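Local atomic coordinates of multi-copper Oxidase CueO (Ochrobactrum, PDB entry 6EVG), a protein that oxidises phenolic substrates as a laccase-like multi-copper oxidase, probably passing their electrons to dioxygen, and acts on lignin model compounds and lignosulfonate. Residues F476-K482 and Q503-V507; D157-P163 and I219-R223. The contacts are given in a common frame with arbitrary orientation. Numbering follows the deposited sequence.

In the fold
Both contacts lie about 21 Å from the centre of the chain, yet their centres are 35 Å apart, their nearest atoms about 17 Å, and they do not touch. They follow in series: contact 2 closes before contact 1 opens. Each sets a loop against a strand. In contact 1 the loop between strands 469-475 and 486-490 meets the C-terminal strand 501-506 of its own cupredoxin-like domain; it is partly buried, with Glu479 and Lys482 exposed, and rests on two hydrogen bonds and an aromatic pair. In contact 2 the loop linking strands 148-153 and 170-178 meets strand 219-226. There every touching residue is buried, and a salt-bridge network centred on Asp157 joins the packing of Pro163.

Contact 1 (F476-K482 and Q503-V507); sequences FDREAVK and QFVTV
Build 503-506 as the end of strand 501-506 and lay 476-482, irregular but extended from Arg478 to Val481, beside it, with Ala480 opposite Val505 (CA to CA 4.9 Å). Two hydrogen bonds join them at Thr506. Its N donates to Ala480 O (3.2 Å), while Ala480 N donates to Thr506 OG1 (3.0 Å); the p rotamer of Thr506 puts the hydroxyl where a backbone acceptor might otherwise be expected. A water takes up more of the polar groups, lying 2.7 Å from Thr506 OG1 and donating to Glu479 OE2 (2.8 Å) and, weakly, to Thr506 O (3.4 Å).

Arg478 turns its end away from the strand: NH2 bridges to Asp477 OD1 (2.9 Å) and bonds to Ser442, while the side chain makes a cation-pi contact with Phe96. Gln503 is satisfied by His106 and by the carbonyls of Met410 and Arg412.

Apart from the polar link, Phe476 (chi1 m) turns its edge to the face of Phe504 (chi1 p), centroids 5.3 Å apart, planes at 81°, an edge-to-face pair between the two sheets of a cupredoxin-like beta-sandwich. Thr506 supplies both polar links to Ala480, N as donor and OG1 as acceptor, while the Phe476-Phe504 pair adds an apolar one.

Contact 2 (D157-P163 and I219-R223); sequences DAERGLP and IVRLR
Start with the backbone. Residues 157-160 have helical phi/psi, and a type I turn runs from Ala158 to Gly161, closed by Gly161 N to Ala158 O (3.0 Å); Leu162 N also reaches Asp157 O (3.0 Å). Gly161 takes positive phi (82°), where a CB would jam against the preceding carbonyl. The chain then extends through Leu162 and Pro163 toward strand 219-223, with Pro163 nearest Arg221 (CA to CA 5.8 Å).

The ionic part centres on Asp157. Fully extended (all t), Arg221 sends NH1 to Asp157 OD2 (2.8 Å) and NH2 to the same OD2 (3.1 Å), while Arg160 NH1 bridges to Asp157 OD1 (2.9 Å). Arg221 NH2 also pairs with Glu271. The main salt-bridge partner of Arg223 is Asp170; it reaches Asp157 through a water, 2.9 Å from Arg223 NH2 and 2.7 Å from Asp157 OD2.

A further hydrogen bond runs from Arg221 NH1 to Pro163 O (2.9 Å).

Among apolar contacts, Pro163 CG packs on Ile219 CG2 (4.0 Å), and Leu162 CD1 lies over one face of the Arg221 guanidinium.

Here the loop leading into strand 170-178 is tied by a salt-bridge network, with Asp157 and Arg221 buried, to 219-226, its parallel neighbour in the second cupredoxin-like beta-sandwich of a multicopper oxidase.

Contact 1 (F476-K482 and Q503-V507)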
ATOM      1  N   PHE A 476     -19.166  -4.885   1.842  1.00  9.72           N
ATOM      2  CA  PHE A 476     -18.700  -5.582   3.055  1.00 10.68           C
ATOM      3  C   PHE A 476     -18.744  -7.075   2.831  1.00 11.55           C
ATOM      4  O   PHE A 476     -19.576  -7.793   3.403  1.00 14.14           O
ATOM      5  CB  PHE A 476     -19.531  -5.158   4.247  1.00 10.79           C
ATOM      6  CG  PHE A 476     -19.279  -3.748   4.638  1.00 11.12           C
ATOM      7  CD1 PHE A 476     -18.194  -3.418   5.445  1.00 10.91           C
ATOM      8  CD2 PHE A 476     -20.094  -2.721   4.166  1.00 11.15           C
ATOM      9  CE1 PHE A 476     -17.966  -2.121   5.785  1.00 12.72           C
ATOM     10  CE2 PHE A 476     -19.827  -1.438   4.527  1.00 13.13           C
ATOM     11  CZ  PHE A 476     -18.771  -1.106   5.310  1.00 13.04           C
ATOM     12  N   ASP A 477     -17.864  -7.578   1.960  1.00 12.05           N
ATOM     13  CA  ASP A 477     -17.978  -8.963   1.511  1.00 13.96           C
ATOM     14  C   ASP A 477     -17.267  -9.996   2.367  1.00 14.28           C
ATOM     15  O   ASP A 477     -17.393 -11.199   2.111  1.00 20.22           O
ATOM     16  CB  ASP A 477     -17.530  -9.114   0.051  1.00 15.32           C
ATOM     17  CG  ASP A 477     -16.063  -8.698  -0.144  1.00 18.02           C
ATOM     18  OD1 ASP A 477     -15.558  -7.559   0.172  1.00 17.40           O
ATOM     19  OD2 ASP A 477     -15.306  -9.568  -0.616  1.00 32.44           O
ATOM     20  N   ARG A 478     -16.526  -9.582   3.392  1.00 11.69           N
ATOM     21  CA  ARG A 478     -15.791 -10.514   4.250  1.00 10.75           C
ATOM     22  C   ARG A 478     -16.252 -10.408   5.716  1.00 11.03           C
ATOM     23  O   ARG A 478     -16.579  -9.331   6.200  1.00 12.75           O
ATOM     24  CB  ARG A 478     -14.304 -10.245   4.151  1.00 10.97           C
ATOM     25  CG  ARG A 478     -13.727 -10.808   2.848  1.00 11.99           C
ATOM     26  CD  ARG A 478     -12.538 -10.014   2.475  1.00 17.57           C
ATOM     27  NE  ARG A 478     -12.892  -8.911   1.629  1.00 19.07           N
ATOM     28  CZ  ARG A 478     -12.101  -7.929   1.143  1.00 13.19           C
ATOM     29  NH1 ARG A 478     -10.850  -7.696   1.462  1.00 14.37           N
ATOM     30  NH2 ARG A 478     -12.701  -7.118   0.307  1.00 10.81           N
ATOM     31  N   GLU A 479     -16.258 -11.546   6.386  1.00 11.61           N
ATOM     32  CA  GLU A 479     -16.776 -11.602   7.760  1.00 12.05           C
ATOM     33  C   GLU A 479     -15.765 -11.165   8.788  1.00 11.42           C
ATOM     34  O   GLU A 479     -14.588 -11.601   8.767  1.00 11.68           O
ATOM     35  CB  GLU A 479     -17.220 -13.005   8.091  1.00 13.75           C
ATOM     36  CG  GLU A 479     -17.846 -13.121   9.483  1.00 17.16           C
ATOM     37  CD  GLU A 479     -18.637 -14.387   9.607  1.00 21.79           C
ATOM     38  OE1 GLU A 479     -18.073 -15.502   9.761  1.00 27.46           O
ATOM     39  OE2 GLU A 479     -19.877 -14.302   9.544  1.00 27.82           O
ATOM     40  N   ALA A 480     -16.237 -10.307   9.710  1.00 11.42           N
ATOM     41  CA  ALA A 480     -15.457  -9.877  10.861  1.00 11.68           C
ATOM     42  C   ALA A 480     -16.254 -10.262  12.081  1.00 13.64           C
ATOM     43  O   ALA A 480     -17.333  -9.774  12.318  1.00 15.18           O
ATOM     44  CB  ALA A 480     -15.165  -8.402  10.903  1.00 13.14           C
ATOM     45  N   VAL A 481     -15.662 -11.165  12.854  1.00 19.68           N
ATOM     46  CA  VAL A 481     -16.205 -11.593  14.144  1.00 20.60           C
ATOM     47  C   VAL A 481     -15.717 -10.618  15.261  1.00 18.63           C
ATOM     48  O   VAL A 481     -14.715  -9.914  15.182  1.00 19.96           O
ATOM     49  CB  VAL A 481     -15.867 -13.084  14.452  1.00 23.30           C
ATOM     50  CG1 VAL A 481     -16.505 -14.006  13.420  1.00 27.39           C
ATOM     51  CG2 VAL A 481     -14.349 -13.329  14.533  1.00 23.25           C
ATOM     52  N   LYS A 482     -16.408 -10.661  16.400  1.00 22.81           N
ATOM     53  CA  LYS A 482     -16.172  -9.652  17.446  1.00 23.45           C
ATOM     54  C   LYS A 482     -14.751  -9.759  18.105  1.00 21.83           C
ATOM     55  O   LYS A 482     -14.125  -8.760  18.473  1.00 23.29           O
ATOM     56  CB  LYS A 482     -17.263  -9.769  18.531  1.00 30.40           C
ATOM     57  CG  LYS A 482     -17.053  -8.870  19.716  1.00 32.67           C
ATOM     58  CD  LYS A 482     -16.715  -7.400  19.400  1.00 44.07           C
ATOM     59  CE  LYS A 482     -15.719  -6.800  20.406  1.00 50.62           C
ATOM     60  NZ  LYS A 482     -16.376  -6.496  21.716  1.00 53.16           N
ATOM     61  N   GLN A 503     -12.926   0.572  14.180  1.00  9.92           N
ATOM     62  CA  GLN A 503     -13.138  -0.861  14.025  1.00 10.96           C
ATOM     63  C   GLN A 503     -14.562  -1.194  13.622  1.00  9.74           C
ATOM     64  O   GLN A 503     -15.521  -0.495  14.047  1.00 10.71           O
ATOM     65  CB  GLN A 503     -12.927  -1.573  15.471  1.00 14.14           C
ATOM     66  CG  GLN A 503     -11.622  -1.289  16.037  1.00 15.06           C
ATOM     67  CD  GLN A 503     -11.270  -2.225  17.123  1.00 13.54           C
ATOM     68  OE1 GLN A 503     -10.252  -2.882  16.980  1.00 17.20           O
ATOM     69  NE2 GLN A 503     -11.995  -2.178  18.277  1.00 13.33           N
ATOM     70  N   PHE A 504     -14.734  -2.244  12.829  1.00  9.66           N
ATOM     71  CA  PHE A 504     -16.048  -2.733  12.443  1.00  9.85           C
ATOM     72  C   PHE A 504     -16.172  -4.217  12.600  1.00  9.49           C
ATOM     73  O   PHE A 504     -15.177  -4.971  12.524  1.00 10.27           O
ATOM     74  CB  PHE A 504     -16.514  -2.264  11.064  1.00 10.78           C
ATOM     75  CG  PHE A 504     -15.881  -2.970   9.854  1.00 10.43           C
ATOM     76  CD1 PHE A 504     -16.514  -4.067   9.284  1.00 11.27           C
ATOM     77  CD2 PHE A 504     -14.762  -2.478   9.222  1.00 11.08           C
ATOM     78  CE1 PHE A 504     -16.008  -4.667   8.130  1.00 11.12           C
ATOM     79  CE2 PHE A 504     -14.299  -3.033   8.074  1.00 11.27           C
ATOM     80  CZ  PHE A 504     -14.893  -4.137   7.519  1.00 10.90           C
ATOM     81  N   VAL A 505     -17.405  -4.652  12.805  1.00 10.59           N
ATOM     82  CA  VAL A 505     -17.780  -6.039  12.721  1.00 11.16           C
ATOM     83  C   VAL A 505     -18.895  -6.183  11.670  1.00 11.39           C
ATOM     84  O   VAL A 505     -19.558  -5.175  11.339  1.00 12.32           O
ATOM     85  CB  VAL A 505     -18.246  -6.633  14.062  1.00 12.22           C
ATOM     86  CG1 VAL A 505     -17.122  -6.609  15.047  1.00 13.08           C
ATOM     87  CG2 VAL A 505     -19.494  -5.981  14.609  1.00 13.92           C
ATOM     88  N   THR A 506     -19.089  -7.397  11.190  1.00 11.45           N
ATOM     89  CA  THR A 506     -20.242  -7.695  10.309  1.00 12.09           C
ATOM     90  C   THR A 506     -21.322  -8.323  11.116  1.00 13.19           C
ATOM     91  O   THR A 506     -21.057  -9.086  12.047  1.00 15.71           O
ATOM     92  CB  THR A 506     -19.814  -8.486   9.067  1.00 12.44           C
ATOM     93  OG1 THR A 506     -19.130  -9.691   9.427  1.00 13.56           O
ATOM     94  CG2 THR A 506     -18.900  -7.653   8.185  1.00 13.24           C
ATOM     95  N   VAL A 507     -22.578  -8.034  10.743  1.00 14.70           N
ATOM     96  CA  VAL A 507     -23.776  -8.542  11.393  1.00 15.41           C
ATOM     97  C   VAL A 507     -24.696  -9.107  10.327  1.00 18.19           C
ATOM     98  O   VAL A 507     -24.610  -8.976   9.140  1.00 17.13           O
ATOM     99  CB  VAL A 507     -24.423  -7.444  12.296  1.00 16.22           C
ATOM    100  CG1 VAL A 507     -23.472  -6.941  13.396  1.00 16.95           C
ATOM    101  CG2 VAL A 507     -24.881  -6.230  11.488  1.00 16.41           C
TER
HETATM  102  O   HOH W   1     -20.861 -11.721   9.985  1.00 22.28           O

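Contact 2 (D157-P163 and I219-R223)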
ATOM      1  N   ASP A 157      -2.830 -13.208 -17.896  1.00 10.82           N
ATOM      2  CA  ASP A 157      -2.194 -11.958 -18.312  1.00 10.50           C
ATOM      3  C   ASP A 157      -1.747 -11.954 -19.763  1.00 10.99           C
ATOM      4  O   ASP A 157      -1.794 -10.908 -20.420  1.00 11.81           O
ATOM      5  CB  ASP A 157      -1.094 -11.528 -17.387  1.00 10.80           C
ATOM      6  CG  ASP A 157      -1.614 -11.019 -16.046  1.00 11.29           C
ATOM      7  OD1 ASP A 157      -2.818 -11.000 -15.768  1.00 11.93           O
ATOM      8  OD2 ASP A 157      -0.742 -10.594 -15.212  1.00 12.59           O
ATOM      9  N   ALA A 158      -1.291 -13.090 -20.247  1.00 12.65           N
ATOM     10  CA  ALA A 158      -0.893 -13.164 -21.680  1.00 14.42           C
ATOM     11  C   ALA A 158      -2.087 -12.868 -22.580  1.00 15.16           C
ATOM     12  O   ALA A 158      -1.925 -12.118 -23.571  1.00 16.76           O
ATOM     13  CB  ALA A 158      -0.266 -14.504 -22.019  1.00 18.40           C
ATOM     14  N   GLU A 159      -3.244 -13.421 -22.254  1.00 15.02           N
ATOM     15  CA  GLU A 159      -4.455 -13.169 -23.029  1.00 15.68           C
ATOM     16  C   GLU A 159      -4.875 -11.689 -22.940  1.00 14.80           C
ATOM     17  O   GLU A 159      -5.435 -11.153 -23.890  1.00 16.78           O
ATOM     18  CB  GLU A 159      -5.606 -14.061 -22.548  1.00 19.23           C
ATOM     19  CG  GLU A 159      -6.858 -13.934 -23.383  1.00 27.88           C
ATOM     20  CD  GLU A 159      -8.026 -14.749 -22.857  1.00 36.18           C
ATOM     21  OE1 GLU A 159      -7.812 -15.682 -22.038  1.00 46.19           O
ATOM     22  OE2 GLU A 159      -9.163 -14.452 -23.282  1.00 49.81           O
ATOM     23  N   ARG A 160      -4.568 -11.038 -21.821  1.00 12.10           N
ATOM     24  CA  ARG A 160      -4.836  -9.614 -21.662  1.00 13.06           C
ATOM     25  C   ARG A 160      -3.865  -8.730 -22.466  1.00 11.96           C
ATOM     26  O   ARG A 160      -4.062  -7.530 -22.548  1.00 15.23           O
ATOM     27  CB  ARG A 160      -4.759  -9.210 -20.175  1.00 11.26           C
ATOM     28  CG  ARG A 160      -5.857  -9.833 -19.295  1.00 11.57           C
ATOM     29  CD  ARG A 160      -5.686  -9.421 -17.846  1.00 11.73           C
ATOM     30  NE  ARG A 160      -6.790  -9.964 -17.057  1.00 12.84           N
ATOM     31  CZ  ARG A 160      -6.734 -11.039 -16.301  1.00 12.43           C
ATOM     32  NH1 ARG A 160      -5.606 -11.649 -16.032  1.00 11.96           N
ATOM     33  NH2 ARG A 160      -7.868 -11.495 -15.781  1.00 13.72           N
ATOM     34  N   GLY A 161      -2.768  -9.303 -22.929  1.00 11.63           N
ATOM     35  CA  GLY A 161      -1.758  -8.507 -23.566  1.00 12.58           C
ATOM     36  C   GLY A 161      -0.811  -7.798 -22.638  1.00 11.76           C
ATOM     37  O   GLY A 161      -0.260  -6.733 -22.973  1.00 13.63           O
ATOM     38  N   LEU A 162      -0.607  -8.331 -21.443  1.00 10.02           N
ATOM     39  CA  LEU A 162       0.193  -7.658 -20.438  1.00 10.11           C
ATOM     40  C   LEU A 162       1.566  -8.303 -20.347  1.00 10.42           C
ATOM     41  O   LEU A 162       1.692  -9.551 -20.363  1.00 12.59           O
ATOM     42  CB  LEU A 162      -0.449  -7.732 -19.087  1.00 10.18           C
ATOM     43  CG  LEU A 162      -1.801  -7.018 -18.947  1.00 10.09           C
ATOM     44  CD1 LEU A 162      -2.482  -7.317 -17.628  1.00 12.09           C
ATOM     45  CD2 LEU A 162      -1.667  -5.540 -19.144  1.00 12.32           C
ATOM     46  N   PRO A 163       2.622  -7.511 -20.143  1.00 10.41           N
ATOM     47  CA  PRO A 163       3.953  -8.058 -19.814  1.00 10.12           C
ATOM     48  C   PRO A 163       3.848  -8.855 -18.506  1.00 10.52           C
ATOM     49  O   PRO A 163       3.165  -8.401 -17.602  1.00 11.06           O
ATOM     50  CB  PRO A 163       4.814  -6.802 -19.663  1.00 10.31           C
ATOM     51  CG  PRO A 163       4.089  -5.703 -20.392  1.00 10.30           C
ATOM     52  CD  PRO A 163       2.657  -6.027 -20.176  1.00 10.40           C
ATOM     53  N   ILE A 219       7.195  -2.777 -24.251  1.00  9.72           N
ATOM     54  CA  ILE A 219       6.231  -2.355 -23.194  1.00 10.06           C
ATOM     55  C   ILE A 219       6.585  -3.080 -21.898  1.00  9.35           C
ATOM     56  O   ILE A 219       6.713  -4.317 -21.846  1.00 10.40           O
ATOM     57  CB  ILE A 219       4.797  -2.714 -23.622  1.00 11.43           C
ATOM     58  CG1 ILE A 219       4.379  -2.188 -24.956  1.00 15.53           C
ATOM     59  CG2 ILE A 219       3.815  -2.292 -22.505  1.00 12.25           C
ATOM     60  CD1 ILE A 219       4.424  -0.769 -25.068  1.00 17.28           C
ATOM     61  N   VAL A 220       6.740  -2.286 -20.830  1.00  8.70           N
ATOM     62  CA  VAL A 220       7.120  -2.777 -19.520  1.00  8.93           C
ATOM     63  C   VAL A 220       6.026  -2.442 -18.532  1.00  8.39           C
ATOM     64  O   VAL A 220       5.511  -1.340 -18.495  1.00  9.07           O
ATOM     65  CB  VAL A 220       8.476  -2.166 -19.125  1.00  9.21           C
ATOM     66  CG1 VAL A 220       8.846  -2.452 -17.660  1.00 10.22           C
ATOM     67  CG2 VAL A 220       9.558  -2.661 -20.050  1.00 11.00           C
ATOM     68  N   ARG A 221       5.712  -3.423 -17.675  1.00  7.62           N
ATOM     69  CA  ARG A 221       4.749  -3.269 -16.579  1.00  7.36           C
ATOM     70  C   ARG A 221       5.492  -2.930 -15.301  1.00  7.70           C
ATOM     71  O   ARG A 221       6.400  -3.682 -14.901  1.00  8.81           O
ATOM     72  CB  ARG A 221       3.988  -4.568 -16.454  1.00  8.08           C
ATOM     73  CG  ARG A 221       2.934  -4.700 -15.416  1.00  8.86           C
ATOM     74  CD  ARG A 221       2.365  -6.174 -15.546  1.00 10.53           C
ATOM     75  NE  ARG A 221       1.178  -6.386 -14.763  1.00 10.05           N
ATOM     76  CZ  ARG A 221       0.527  -7.554 -14.845  1.00  9.67           C
ATOM     77  NH1 ARG A 221       0.986  -8.507 -15.684  1.00  9.80           N
ATOM     78  NH2 ARG A 221      -0.549  -7.738 -14.110  1.00 10.67           N
ATOM     79  N   LEU A 222       5.096  -1.823 -14.674  1.00  7.02           N
ATOM     80  CA  LEU A 222       5.651  -1.414 -13.374  1.00  7.45           C
ATOM     81  C   LEU A 222       4.515  -1.524 -12.382  1.00  6.92           C
ATOM     82  O   LEU A 222       3.447  -0.935 -12.538  1.00  8.28           O
ATOM     83  CB  LEU A 222       6.149   0.044 -13.442  1.00  7.90           C
ATOM     84  CG  LEU A 222       7.181   0.336 -14.552  1.00  9.01           C
ATOM     85  CD1 LEU A 222       7.490   1.835 -14.609  1.00 10.44           C
ATOM     86  CD2 LEU A 222       8.455  -0.455 -14.346  1.00  9.36           C
ATOM     87  N   ARG A 223       4.756  -2.307 -11.312  1.00  7.01           N
ATOM     88  CA  ARG A 223       3.775  -2.521 -10.257  1.00  7.09           C
ATOM     89  C   ARG A 223       4.232  -1.645  -9.096  1.00  6.93           C
ATOM     90  O   ARG A 223       5.211  -1.957  -8.408  1.00  7.53           O
ATOM     91  CB  ARG A 223       3.671  -3.974  -9.881  1.00  7.67           C
ATOM     92  CG  ARG A 223       3.313  -4.887 -11.046  1.00  8.98           C
ATOM     93  CD  ARG A 223       2.807  -6.206 -10.596  1.00 10.94           C
ATOM     94  NE  ARG A 223       2.774  -7.218 -11.617  1.00 11.60           N
ATOM     95  CZ  ARG A 223       1.869  -8.198 -11.688  1.00  9.99           C
ATOM     96  NH1 ARG A 223       0.736  -8.123 -10.986  1.00 11.01           N
ATOM     97  NH2 ARG A 223       2.127  -9.217 -12.442  1.00 11.41           N
TER
HETATM   98  O   HOH W   2      -0.048 -11.116 -12.683  1.00 12.72           O